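Local structure of YjbQ family protein (Sulfolobus solfataricus, 1VPH) at residues Ala61-His67 with Trp125-Val131. The protein is of unknown function but belongs to the UPF0047 (YjbQ) family, forms a three-chain assembly and carries a potassium ion in the crystal. Sequence-based numbering, arbitrary orientation.
Sequences AIVANEH and WQNIFLV
Val63 and Phe129 form a hydrogen-bonded pair (Val63 N to Phe129 O 3.0 Å, Phe129 N to Val63 O 2.9 Å) at the middle of an antiparallel two-strand ladder, the 60-65 edge and 127-132 centre of the three-stranded sheet in this YbjQ-like fold. Six backbone bonds, two each for Ala61-Val131, Val63-Phe129 and Asn65-Asn127, fix the register, and the local strand axes approach to 4.6 Å. The closest apolar side-chain contact is CG2 of Val63 on CG2 of Val131 at 3.5 Å, the two side chains crossing at about a right angle. On the opposite face Ile62 CD1 lies 4.1 Å from Leu130 CD1, beside Ile53 and Val55 of strand 49-55. Asn65 OD1 is hydrogen-bonded to His101 ND1 and ND2 to Ser58 O, both of the second subunit. The solvent side belongs to Glu66, His67 and Trp125. A chi1 of -172° sets CG of Glu66 opposite the backbone N, and the extended chain runs alongside Trp125, CG 3.7 Å from Trp125 CB and the carboxylate tilted 39° to the indole plane. Replacing Glu66 by alanine removes everything beyond CB, which would probably leave the indole freer to turn. His67 ND1 and Asn127 ND2 both hydrogen-bond Asp32 OD2. From this side the imidazole meets the buried Phe129 ring obliquely, planes 35° apart, whereas Asn65 O approaches that ring's edge, 3.4 Å from Phe129 CE2.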
loop_
_atom_site.group_PDB
_atom_site.type_symbol
_atom_site.label_atom_id
_atom_site.label_comp_id
_atom_site.label_asym_id
_atom_site.label_seq_id
_atom_site.Cartn_x
_atom_site.Cartn_y
_atom_site.Cartn_z
ATOM N N ALA C 61 7.261 -9.400 -0.540
ATOM C CA ALA C 61 6.458 -8.209 -0.774
ATOM C C ALA C 61 6.524 -7.804 -2.240
ATOM O O ALA C 61 7.293 -8.366 -3.018
ATOM C CB ALA C 61 6.917 -7.035 0.130
ATOM N N ILE C 62 5.720 -6.795 -2.595
ATOM C CA ILE C 62 5.734 -6.204 -3.959
ATOM C C ILE C 62 5.992 -4.744 -3.804
ATOM O O ILE C 62 5.322 -4.114 -2.982
ATOM C CB ILE C 62 4.389 -6.403 -4.675
ATOM C CG1 ILE C 62 4.123 -7.920 -4.958
ATOM C CG2 ILE C 62 4.349 -5.626 -5.990
ATOM C CD1 ILE C 62 5.153 -8.589 -5.972
ATOM N N VAL C 63 7.012 -4.207 -4.512
ATOM C CA VAL C 63 7.286 -2.769 -4.498
ATOM C C VAL C 63 7.462 -2.248 -5.904
ATOM O O VAL C 63 7.580 -3.008 -6.843
ATOM C CB VAL C 63 8.520 -2.360 -3.613
ATOM C CG1 VAL C 63 8.284 -2.758 -2.191
ATOM C CG2 VAL C 63 9.828 -2.927 -4.172
ATOM N N ALA C 64 7.560 -0.939 -6.054
ATOM C CA ALA C 64 7.870 -0.377 -7.355
ATOM C C ALA C 64 8.902 0.746 -7.234
ATOM O O ALA C 64 8.809 1.640 -6.359
ATOM C CB ALA C 64 6.601 0.094 -8.021
ATOM N N ASN C 65 9.981 0.611 -7.981
ATOM C CA ASN C 65 10.990 1.661 -8.000
ATOM C C ASN C 65 11.910 1.483 -9.184
ATOM O O ASN C 65 11.581 0.739 -10.095
ATOM C CB ASN C 65 11.721 1.782 -6.679
ATOM C CG ASN C 65 11.925 3.193 -6.333
ATOM O OD1 ASN C 65 12.973 3.759 -6.675
ATOM N ND2 ASN C 65 10.860 3.846 -5.769
ATOM N N GLU C 66 13.026 2.208 -9.191
ATOM C CA GLU C 66 13.880 2.252 -10.339
ATOM C C GLU C 66 14.834 1.090 -10.406
ATOM O O GLU C 66 15.519 0.781 -9.419
ATOM C CB GLU C 66 14.699 3.546 -10.349
ATOM C CG GLU C 66 15.464 3.707 -11.646
ATOM C CD GLU C 66 16.178 5.037 -11.769
ATOM O OE1 GLU C 66 15.837 6.020 -11.055
ATOM O OE2 GLU C 66 17.096 5.077 -12.622
ATOM N N HIS C 67 14.916 0.476 -11.594
ATOM C CA HIS C 67 15.834 -0.621 -11.796
ATOM C C HIS C 67 17.218 -0.069 -12.047
ATOM O O HIS C 67 17.565 0.188 -13.193
ATOM C CB HIS C 67 15.428 -1.476 -12.987
ATOM C CG HIS C 67 16.152 -2.772 -13.049
ATOM N ND1 HIS C 67 15.497 -3.986 -13.047
ATOM C CD2 HIS C 67 17.482 -3.053 -13.139
ATOM C CE1 HIS C 67 16.394 -4.958 -13.157
ATOM N NE2 HIS C 67 17.602 -4.422 -13.185
ATOM N N TRP C 125 10.857 5.387 -14.651
ATOM C CA TRP C 125 11.792 4.726 -13.730
ATOM C C TRP C 125 11.068 4.011 -12.583
ATOM O O TRP C 125 11.611 3.829 -11.510
ATOM C CB TRP C 125 12.855 5.716 -13.288
ATOM C CG TRP C 125 13.614 6.193 -14.507
ATOM C CD1 TRP C 125 14.529 5.477 -15.255
ATOM C CD2 TRP C 125 13.454 7.438 -15.158
ATOM N NE1 TRP C 125 14.968 6.233 -16.301
ATOM C CE2 TRP C 125 14.328 7.446 -16.262
ATOM C CE3 TRP C 125 12.679 8.566 -14.899
ATOM C CZ2 TRP C 125 14.435 8.537 -17.114
ATOM C CZ3 TRP C 125 12.789 9.641 -15.727
ATOM C CH2 TRP C 125 13.656 9.629 -16.831
ATOM N N GLN C 126 9.861 3.536 -12.900
ATOM C CA GLN C 126 9.031 2.858 -11.970
ATOM C C GLN C 126 8.831 1.411 -12.391
ATOM O O GLN C 126 7.921 1.091 -13.139
ATOM C CB GLN C 126 7.684 3.580 -11.955
ATOM C CG GLN C 126 6.850 3.307 -10.774
ATOM C CD GLN C 126 5.692 4.295 -10.688
ATOM O OE1 GLN C 126 5.212 4.765 -11.713
ATOM N NE2 GLN C 126 5.283 4.662 -9.461
ATOM N N ASN C 127 9.695 0.521 -11.905
ATOM C CA ASN C 127 9.624 -0.889 -12.286
ATOM C C ASN C 127 9.018 -1.637 -11.111
ATOM O O ASN C 127 9.076 -1.168 -9.958
ATOM C CB ASN C 127 11.027 -1.405 -12.617
ATOM C CG ASN C 127 11.498 -0.964 -14.012
ATOM O OD1 ASN C 127 11.223 0.152 -14.484
ATOM N ND2 ASN C 127 12.153 -1.866 -14.692
ATOM N N ILE C 128 8.476 -2.814 -11.403
ATOM C CA ILE C 128 7.776 -3.610 -10.401
ATOM C C ILE C 128 8.669 -4.754 -9.938
ATOM O O ILE C 128 9.210 -5.515 -10.773
ATOM C CB ILE C 128 6.522 -4.202 -10.974
ATOM C CG1 ILE C 128 5.610 -3.098 -11.534
ATOM C CG2 ILE C 128 5.807 -4.977 -9.898
ATOM C CD1 ILE C 128 4.325 -3.575 -12.112
ATOM N N PHE C 129 8.820 -4.895 -8.616
ATOM C CA PHE C 129 9.704 -5.921 -8.046
ATOM C C PHE C 129 9.026 -6.816 -7.039
ATOM O O PHE C 129 8.288 -6.377 -6.142
ATOM C CB PHE C 129 10.896 -5.296 -7.344
ATOM C CG PHE C 129 11.818 -4.494 -8.234
ATOM C CD1 PHE C 129 12.869 -5.100 -8.900
ATOM C CD2 PHE C 129 11.658 -3.142 -8.326
ATOM C CE1 PHE C 129 13.733 -4.349 -9.671
ATOM C CE2 PHE C 129 12.487 -2.388 -9.115
ATOM C CZ PHE C 129 13.505 -2.967 -9.783
ATOM N N LEU C 130 9.329 -8.080 -7.143
ATOM C CA LEU C 130 9.142 -9.018 -6.053
ATOM C C LEU C 130 10.265 -8.814 -5.067
ATOM O O LEU C 130 11.477 -8.804 -5.457
ATOM C CB LEU C 130 9.194 -10.457 -6.581
ATOM C CG LEU C 130 9.212 -11.413 -5.380
ATOM C CD1 LEU C 130 7.831 -11.395 -4.740
ATOM C CD2 LEU C 130 9.608 -12.814 -5.778
ATOM N N VAL C 131 9.909 -8.616 -3.803
ATOM C CA VAL C 131 10.924 -8.452 -2.757
ATOM C C VAL C 131 10.965 -9.769 -1.985
ATOM O O VAL C 131 9.966 -10.170 -1.389
ATOM C CB VAL C 131 10.612 -7.265 -1.757
ATOM C CG1 VAL C 131 11.833 -7.047 -0.816
ATOM C CG2 VAL C 131 10.233 -5.994 -2.436
HETATM O O HOH W 1 6.931 3.619 -7.135
HETATM O O HOH W 2 13.455 1.473 -13.783
#